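Local coordinates for protein heme oxygenase (Leptospira interrogans, PDB 5KZL) that probably opens the heme ring oxidatively to biliverdin, releasing iron and carbon monoxide, as heme oxygenases do, at residues Glu60-Asn65 / Glu123-His128; Glu16-Glu21 / Ser193-Ser198. The protein carries 1 engineered substitution. All blocks are in the same frame, centred on the assembly; numbering follows the deposited sequence.

Interaction 1 of 2, residues Glu60-Asn65 / Glu123-His128; sequences EELERN and ELLAAH
L62 and L125 bring the end of helix 41-64 against the start of helix 125-151, their CA atoms 7.2 Å apart, with N65 opposite E123 at the looser end of the register. L125 carries the second segment's share of the contact. Its CB packs on CD2 of L62 at 3.9 Å, the two leucines sliding past each other in opposite directions. Farther out, CD1 of L125 reaches the last turn of the other helix, where it lies 4.0 Å from CB of E61 and 3.8 Å from ND2 of N65. The N65 side chain crosses that of L125 at about a right angle. N65 is the first residue to leave helical geometry, and its amide turns back on the helix: ND2 donates to E61 O over 2.9 Å in a bent bond, 137° at the hydrogen. The backbone N of N65 reaches the same oxygen from the opposite face of its plane, so two donors grip one carbonyl beside the leucine methyl. The carboxylate of E61 leads away from L125, because the chain folds at the CB-CG bond (chi2 -42°). There R64 takes it side-on, NE to OE1 at 2.8 Å and NH2 to OE2, both oxygens met on their syn sides but from about 30° out of the carboxylate plane. S118 of helix 105-120 also bonds OE1, while I117 of that helix touches L125. No hydrogen bond joins the segments. The two helices of this all-helical heme oxygenase fold therefore meet here through van der Waals contact; N65 holds E61 O, and R64 and S118 the carboxylate.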
loop_
_atom_site.group_PDB
_atom_site.type_symbol
_atom_site.label_atom_id
_atom_site.label_comp_id
_atom_site.label_asym_id
_atom_site.label_seq_id
_atom_site.Cartn_x
_atom_site.Cartn_y
_atom_site.Cartn_z
ATOM N N GLU A 60 -4.391 6.507 9.752
ATOM C CA GLU A 60 -5.307 7.208 10.659
ATOM C C GLU A 60 -6.498 6.292 11.010
ATOM O O GLU A 60 -6.863 6.145 12.179
ATOM C CB GLU A 60 -5.819 8.483 9.990
ATOM C CG GLU A 60 -4.894 9.662 10.179
ATOM C CD GLU A 60 -5.337 10.918 9.452
ATOM O OE1 GLU A 60 -6.490 10.954 8.958
ATOM O OE2 GLU A 60 -4.519 11.863 9.360
ATOM N N GLU A 61 -7.062 5.648 9.987
ATOM C CA GLU A 61 -8.222 4.770 10.108
ATOM C C GLU A 61 -7.908 3.423 10.770
ATOM O O GLU A 61 -8.718 2.942 11.566
ATOM C CB GLU A 61 -8.913 4.619 8.735
ATOM C CG GLU A 61 -9.413 5.941 8.134
ATOM C CD GLU A 61 -10.089 6.918 9.083
ATOM O OE1 GLU A 61 -10.878 6.484 9.952
ATOM O OE2 GLU A 61 -9.810 8.129 8.967
ATOM N N LEU A 62 -6.736 2.825 10.498
ATOM C CA LEU A 62 -6.339 1.574 11.159
ATOM C C LEU A 62 -6.090 1.809 12.660
ATOM O O LEU A 62 -6.429 0.955 13.484
ATOM C CB LEU A 62 -5.105 0.950 10.483
ATOM C CG LEU A 62 -5.367 0.287 9.117
ATOM C CD1 LEU A 62 -4.052 -0.052 8.442
ATOM C CD2 LEU A 62 -6.252 -1.003 9.259
ATOM N N GLU A 63 -5.533 2.989 13.015
ATOM C CA GLU A 63 -5.297 3.344 14.414
ATOM C C GLU A 63 -6.627 3.576 15.108
ATOM O O GLU A 63 -6.826 3.092 16.225
ATOM C CB GLU A 63 -4.399 4.591 14.509
ATOM C CG GLU A 63 -2.927 4.280 14.310
ATOM C CD GLU A 63 -2.330 3.489 15.450
ATOM O OE1 GLU A 63 -2.357 4.011 16.588
ATOM O OE2 GLU A 63 -1.879 2.341 15.220
ATOM N N ARG A 64 -7.556 4.278 14.431
ATOM C CA ARG A 64 -8.894 4.565 14.960
ATOM C C ARG A 64 -9.643 3.268 15.260
ATOM O O ARG A 64 -10.295 3.167 16.307
ATOM C CB ARG A 64 -9.711 5.374 13.939
ATOM C CG ARG A 64 -10.954 6.049 14.543
ATOM C CD ARG A 64 -11.793 6.862 13.562
ATOM N NE ARG A 64 -10.999 7.597 12.571
ATOM C CZ ARG A 64 -10.413 8.775 12.778
ATOM N NH1 ARG A 64 -10.519 9.384 13.955
ATOM N NH2 ARG A 64 -9.704 9.346 11.814
ATOM N N ASN A 65 -9.523 2.269 14.362
ATOM C CA ASN A 65 -10.202 0.993 14.498
ATOM C C ASN A 65 -9.332 -0.133 15.032
ATOM O O ASN A 65 -9.691 -1.296 14.843
ATOM C CB ASN A 65 -10.827 0.595 13.157
ATOM C CG ASN A 65 -11.916 1.531 12.723
ATOM O OD1 ASN A 65 -12.995 1.608 13.337
ATOM N ND2 ASN A 65 -11.600 2.357 11.757
ATOM N N GLU A 123 -14.264 -3.456 9.170
ATOM C CA GLU A 123 -13.689 -4.789 8.891
ATOM C C GLU A 123 -13.112 -4.850 7.465
ATOM O O GLU A 123 -12.174 -5.606 7.212
ATOM C CB GLU A 123 -14.748 -5.895 9.051
ATOM C CG GLU A 123 -15.350 -5.951 10.457
ATOM C CD GLU A 123 -16.344 -4.868 10.859
ATOM O OE1 GLU A 123 -16.928 -4.217 9.959
ATOM O OE2 GLU A 123 -16.512 -4.645 12.083
ATOM N N LEU A 124 -13.673 -4.061 6.532
ATOM C CA LEU A 124 -13.164 -4.045 5.150
ATOM C C LEU A 124 -11.771 -3.377 5.020
ATOM O O LEU A 124 -11.131 -3.506 3.970
ATOM C CB LEU A 124 -14.176 -3.426 4.164
ATOM C CG LEU A 124 -15.532 -4.149 3.957
ATOM C CD1 LEU A 124 -16.382 -3.388 2.958
ATOM C CD2 LEU A 124 -15.341 -5.574 3.445
ATOM N N LEU A 125 -11.287 -2.696 6.091
ATOM C CA LEU A 125 -9.925 -2.137 6.086
ATOM C C LEU A 125 -8.895 -3.283 5.995
ATOM O O LEU A 125 -7.755 -3.051 5.574
ATOM C CB LEU A 125 -9.663 -1.264 7.331
ATOM C CG LEU A 125 -10.378 0.090 7.361
ATOM C CD1 LEU A 125 -10.109 0.813 8.675
ATOM C CD2 LEU A 125 -9.970 0.981 6.155
ATOM N N ALA A 126 -9.325 -4.534 6.308
ATOM C CA ALA A 126 -8.473 -5.722 6.139
ATOM C C ALA A 126 -8.022 -5.818 4.680
ATOM O O ALA A 126 -6.884 -6.196 4.425
ATOM C CB ALA A 126 -9.222 -6.997 6.541
ATOM N N ALA A 127 -8.914 -5.469 3.722
ATOM C CA ALA A 127 -8.628 -5.473 2.276
ATOM C C ALA A 127 -7.554 -4.455 1.904
ATOM O O ALA A 127 -6.683 -4.744 1.090
ATOM C CB ALA A 127 -9.883 -5.176 1.489
ATOM N N HIS A 128 -7.612 -3.288 2.523
ATOM C CA HIS A 128 -6.680 -2.186 2.353
ATOM C C HIS A 128 -5.288 -2.558 2.877
ATOM O O HIS A 128 -4.295 -2.358 2.171
ATOM C CB HIS A 128 -7.280 -0.944 3.015
ATOM C CG HIS A 128 -8.431 -0.383 2.227
ATOM N ND1 HIS A 128 -8.272 0.705 1.398
ATOM C CD2 HIS A 128 -9.707 -0.833 2.114
ATOM C CE1 HIS A 128 -9.459 0.931 0.856
ATOM N NE2 HIS A 128 -10.352 0.017 1.237
#

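Interaction 2 of 2, residues Glu16-Glu21 / Ser193-Ser198; sequences EGTSEE and SILAES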
loop_
_atom_site.group_PDB
_atom_site.type_symbol
_atom_site.label_atom_id
_atom_site.label_comp_id
_atom_site.label_asym_id
_atom_site.label_seq_id
_atom_site.Cartn_x
_atom_site.Cartn_y
_atom_site.Cartn_z
ATOM N N GLU A 16 -5.893 -15.883 -4.741
ATOM C CA GLU A 16 -6.517 -16.436 -5.945
ATOM C C GLU A 16 -7.492 -15.443 -6.573
ATOM O O GLU A 16 -7.517 -15.311 -7.796
ATOM C CB GLU A 16 -7.218 -17.766 -5.637
ATOM C CG GLU A 16 -6.257 -18.879 -5.218
ATOM C CD GLU A 16 -6.907 -20.177 -4.756
ATOM O OE1 GLU A 16 -8.118 -20.176 -4.436
ATOM O OE2 GLU A 16 -6.181 -21.193 -4.663
ATOM N N GLY A 17 -8.274 -14.754 -5.745
ATOM C CA GLY A 17 -9.267 -13.800 -6.227
ATOM C C GLY A 17 -8.738 -12.503 -6.812
ATOM O O GLY A 17 -9.478 -11.817 -7.520
ATOM N N THR A 18 -7.477 -12.116 -6.516
ATOM C CA THR A 18 -6.981 -10.828 -7.029
ATOM C C THR A 18 -5.788 -10.958 -7.994
ATOM O O THR A 18 -5.175 -9.943 -8.328
ATOM C CB THR A 18 -6.680 -9.826 -5.888
ATOM O OG1 THR A 18 -5.604 -10.311 -5.081
ATOM C CG2 THR A 18 -7.908 -9.488 -5.049
ATOM N N SER A 19 -5.496 -12.189 -8.482
ATOM C CA SER A 19 -4.393 -12.447 -9.420
ATOM C C SER A 19 -4.503 -11.609 -10.698
ATOM O O SER A 19 -3.496 -11.071 -11.148
ATOM C CB SER A 19 -4.327 -13.931 -9.764
ATOM O OG SER A 19 -5.584 -14.391 -10.231
ATOM N N GLU A 20 -5.719 -11.467 -11.266
ATOM C CA GLU A 20 -5.901 -10.666 -12.486
ATOM C C GLU A 20 -5.761 -9.159 -12.248
ATOM O O GLU A 20 -5.216 -8.462 -13.103
ATOM C CB GLU A 20 -7.234 -10.998 -13.178
ATOM C CG GLU A 20 -7.232 -12.376 -13.829
ATOM C CD GLU A 20 -8.579 -13.023 -14.090
ATOM O OE1 GLU A 20 -9.570 -12.294 -14.330
ATOM O OE2 GLU A 20 -8.632 -14.274 -14.088
ATOM N N GLU A 21 -6.246 -8.658 -11.085
ATOM C CA GLU A 21 -6.212 -7.243 -10.713
ATOM C C GLU A 21 -4.777 -6.757 -10.530
ATOM O O GLU A 21 -4.479 -5.608 -10.873
ATOM C CB GLU A 21 -7.046 -6.985 -9.432
ATOM C CG GLU A 21 -8.557 -7.061 -9.611
ATOM C CD GLU A 21 -9.183 -8.432 -9.786
ATOM O OE1 GLU A 21 -8.484 -9.448 -9.576
ATOM O OE2 GLU A 21 -10.370 -8.494 -10.175
ATOM N N SER A 193 -16.893 -10.297 0.915
ATOM C CA SER A 193 -16.966 -8.827 0.979
ATOM C C SER A 193 -15.540 -8.261 1.068
ATOM O O SER A 193 -15.239 -7.232 0.437
ATOM C CB SER A 193 -17.793 -8.376 2.182
ATOM O OG SER A 193 -19.151 -8.777 2.072
ATOM N N ILE A 194 -14.641 -8.951 1.813
ATOM C CA ILE A 194 -13.226 -8.525 1.925
ATOM C C ILE A 194 -12.552 -8.664 0.545
ATOM O O ILE A 194 -11.840 -7.750 0.121
ATOM C CB ILE A 194 -12.445 -9.223 3.086
ATOM C CG1 ILE A 194 -13.071 -8.854 4.474
ATOM C CG2 ILE A 194 -10.941 -8.813 3.070
ATOM C CD1 ILE A 194 -12.709 -9.784 5.611
ATOM N N LEU A 195 -12.839 -9.764 -0.184
ATOM C CA LEU A 195 -12.328 -9.932 -1.556
ATOM C C LEU A 195 -12.840 -8.798 -2.507
ATOM O O LEU A 195 -12.047 -8.213 -3.245
ATOM C CB LEU A 195 -12.676 -11.346 -2.095
ATOM C CG LEU A 195 -12.319 -11.655 -3.549
ATOM C CD1 LEU A 195 -10.811 -11.475 -3.830
ATOM C CD2 LEU A 195 -12.791 -13.059 -3.937
ATOM N N ALA A 196 -14.146 -8.462 -2.452
ATOM C CA ALA A 196 -14.752 -7.389 -3.261
ATOM C C ALA A 196 -14.057 -6.043 -2.964
ATOM O O ALA A 196 -13.683 -5.318 -3.899
ATOM C CB ALA A 196 -16.241 -7.303 -2.960
ATOM N N GLU A 197 -13.759 -5.774 -1.674
ATOM C CA GLU A 197 -13.036 -4.550 -1.309
ATOM C C GLU A 197 -11.604 -4.539 -1.868
ATOM O O GLU A 197 -11.186 -3.524 -2.434
ATOM C CB GLU A 197 -13.065 -4.278 0.200
ATOM C CG GLU A 197 -12.569 -2.872 0.584
ATOM C CD GLU A 197 -13.361 -1.687 0.048
ATOM O OE1 GLU A 197 -14.486 -1.906 -0.454
ATOM O OE2 GLU A 197 -12.862 -0.540 0.131
ATOM N N SER A 198 -10.901 -5.677 -1.785
ATOM C CA SER A 198 -9.531 -5.821 -2.300
ATOM C C SER A 198 -9.481 -5.480 -3.797
ATOM O O SER A 198 -8.596 -4.745 -4.232
ATOM C CB SER A 198 -9.001 -7.226 -2.035
ATOM O OG SER A 198 -8.982 -7.494 -0.643
#
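T18 faces L195 and S198 where the N-terminal helices of the all-helical heme oxygenase fold lie against helix 188-210; the side chain of T18 is about 6 Å from the bound heme. The residue sits at the break between helix 10-17 and helix 19-24, and its CB points toward the partner helix. From CB the chain forks. The methyl CG2 lies anti to the carbonyl carbon and packs against two residues three apart on the helix, meeting CD1 of L195 at 3.7 Å and CB of S198 at 3.9 Å. The hydroxyl OG1 takes the other branch (chi1 65°) and turns back to helix 10-17, where it is hydrogen-bonded to the carbonyl of L14. Threonine thus divides its work, with the methyl making the contact and the polar atom tied off at home. L195 answers with a single methyl: CD1 also rests 3.7 Å from CA of G17, so it touches G17, the last residue of helix 10-17, as well as T18 just after it. G17 has no side chain, and its CA itself meets the methyl, with the CA atoms of G17 and L195 6.8 Å apart. Around this apolar patch, K199 joins the two sides, pairing with the carboxylate of E21 and donating to the carbonyl of G17. Across the segments themselves there is no hydrogen bond. S198 offers T18 its CB, while its OG bonds at 3.0 Å to I194 O, an oxygen that also accepts from S198 N; the hydroxyl stands above the carbonyl plane, 38° out of it.

From the N terminus, the chain first passes 16-21, then 60-65, reaches 123-128 and only near its end returns at 193-198. Interaction 2 thus closes the longer loop, with 171 residues between its segments, and interaction 1, spanning 57, is nested inside it. Their centres stand about 17 Å apart, yet they meet through the two later segments: H128 NE2 lies 2.8 Å from E197 OE2 in a probable hydrogen bond, and CB of A127 packs 3.3 Å from OG of S198. Helix 125-151 thereby lies against helix 188-210, linking helix 41-64 on one flank to the N-terminal helices near the heme on the other.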